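Local coordinates for 2-dehydro-3-deoxy-D-arabinonate dehydratase (Sulfolobus solfataricus, PDB 2Q18), which catalyses the magnesium-dependent dehydration of 2-dehydro-3-deoxy-D-arabinonate to 2,5-dioxopentanoate, a step of pentose oxidation that leads to 2-oxoglutarate, at residues E145-L150 with G158-D163. Residues are numbered along the deposited sequence; the frame is centred on the assembly and turned at random.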
# COMPACT_ATOMS: atom_id res chain seq x y z
N GLU A 145 12.06 -21.53 -27.73
CA GLU A 145 13.19 -21.70 -26.82
C GLU A 145 12.78 -22.25 -25.47
O GLU A 145 11.68 -22.01 -24.99
CB GLU A 145 13.92 -20.36 -26.61
CG GLU A 145 14.01 -19.49 -27.87
CD GLU A 145 15.05 -18.38 -27.77
OE1 GLU A 145 15.42 -17.85 -28.83
OE2 GLU A 145 15.49 -18.04 -26.65
N LEU A 146 13.69 -23.01 -24.86
CA LEU A 146 13.61 -23.32 -23.45
C LEU A 146 14.06 -22.07 -22.69
O LEU A 146 15.06 -21.44 -23.05
CB LEU A 146 14.51 -24.51 -23.10
CG LEU A 146 14.48 -25.01 -21.65
CD1 LEU A 146 13.13 -25.65 -21.33
CD2 LEU A 146 15.61 -25.99 -21.38
N ALA A 147 13.31 -21.69 -21.66
CA ALA A 147 13.66 -20.55 -20.83
C ALA A 147 13.71 -20.97 -19.37
O ALA A 147 13.01 -21.90 -18.96
CB ALA A 147 12.67 -19.41 -21.03
N VAL A 148 14.54 -20.29 -18.58
CA VAL A 148 14.65 -20.55 -17.15
C VAL A 148 14.20 -19.35 -16.32
O VAL A 148 14.46 -18.20 -16.68
CB VAL A 148 16.09 -20.96 -16.72
CG1 VAL A 148 16.41 -22.37 -17.21
CG2 VAL A 148 17.13 -19.97 -17.24
N VAL A 149 13.51 -19.64 -15.21
CA VAL A 149 13.18 -18.62 -14.22
C VAL A 149 14.29 -18.63 -13.17
O VAL A 149 14.68 -19.70 -12.68
CB VAL A 149 11.80 -18.86 -13.57
CG1 VAL A 149 11.45 -17.73 -12.60
CG2 VAL A 149 10.70 -19.00 -14.63
N LEU A 150 14.79 -17.45 -12.82
CA LEU A 150 15.97 -17.30 -11.97
C LEU A 150 15.70 -16.51 -10.70
O LEU A 150 14.88 -15.59 -10.71
CB LEU A 150 17.06 -16.56 -12.76
CG LEU A 150 18.14 -17.25 -13.59
CD1 LEU A 150 17.86 -18.70 -13.96
CD2 LEU A 150 18.47 -16.40 -14.82
N GLY A 158 12.96 -22.75 -12.12
CA GLY A 158 12.07 -23.53 -12.96
C GLY A 158 12.28 -23.30 -14.44
O GLY A 158 13.11 -22.47 -14.83
N TYR A 159 11.52 -24.04 -15.25
CA TYR A 159 11.62 -23.98 -16.71
C TYR A 159 10.27 -23.64 -17.33
O TYR A 159 9.22 -23.98 -16.78
CB TYR A 159 12.10 -25.32 -17.29
CG TYR A 159 13.47 -25.75 -16.83
CD1 TYR A 159 14.60 -25.48 -17.60
CD2 TYR A 159 13.64 -26.42 -15.61
CE1 TYR A 159 15.87 -25.88 -17.19
CE2 TYR A 159 14.91 -26.81 -15.18
CZ TYR A 159 16.01 -26.54 -15.98
OH TYR A 159 17.27 -26.92 -15.57
N THR A 160 10.32 -23.00 -18.49
CA THR A 160 9.12 -22.63 -19.23
C THR A 160 9.43 -22.57 -20.73
O THR A 160 10.59 -22.66 -21.14
CB THR A 160 8.51 -21.29 -18.69
OG1 THR A 160 7.16 -21.15 -19.13
CG2 THR A 160 9.33 -20.08 -19.14
N ILE A 161 8.39 -22.44 -21.54
CA ILE A 161 8.55 -22.23 -22.98
C ILE A 161 8.54 -20.73 -23.23
O ILE A 161 7.69 -20.04 -22.68
CB ILE A 161 7.38 -22.87 -23.78
CG1 ILE A 161 7.20 -24.34 -23.41
CG2 ILE A 161 7.58 -22.67 -25.29
CD1 ILE A 161 5.85 -24.93 -23.82
N MET A 162 9.46 -20.23 -24.04
CA MET A 162 9.40 -18.82 -24.43
C MET A 162 9.47 -18.67 -25.94
O MET A 162 10.21 -19.40 -26.61
CB MET A 162 10.49 -17.97 -23.75
CG MET A 162 10.46 -16.45 -24.11
SD MET A 162 11.39 -15.36 -22.97
CE MET A 162 10.21 -15.27 -21.62
N ASP A 163 8.70 -17.73 -26.47
CA ASP A 163 8.81 -17.32 -27.86
C ASP A 163 9.52 -15.97 -27.89
O ASP A 163 8.96 -14.96 -27.47
CB ASP A 163 7.42 -17.22 -28.49
CG ASP A 163 7.45 -16.93 -29.99
OD1 ASP A 163 8.54 -16.66 -30.55
OD2 ASP A 163 6.36 -16.96 -30.61
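Glu145 and Met162 exchange two backbone hydrogen bonds. Met162 N to Glu145 O is 3.0 Å and almost straight, 178° at the hydrogen. The return bond from Glu145 N to Met162 O is more bent, at 138°. Ala147 and Thr160 form the next reciprocal pair: Ala147 N reaches Thr160 O at 2.9 Å, and Thr160 N donates to Ala147 O. Farther on, Val149 N donates to Gly158 O from above the carbonyl plane, 37° out of it. Gly158 O also receives a CA-H contact from Val148. The five N-H...O bonds join the antiparallel beta hairpin of strands 140-150 and 156-167, in the FAH-family fold. The other edge of segment 145-150 is paired too: Leu146 backbone-bonds with Thr254 and Val148 with Leu252. On the face of Leu146 and Val148, Val148 CG1 lies 3.6 Å from Tyr159 CE1, and Leu146 CD2 meets the same ring at CD1. On the other face, Ala147 CB packs 3.8 Å from Met162 CB. Thr160 OG1, anti to its own backbone N, turns away from Ala147 and bonds to Val193 O, while CG2 faces Ala147 CB. Glu145, a magnesium ligand, is extended beyond CG; OE2 hydrogen-bonds to Thr253 OG1 and Gly255 N.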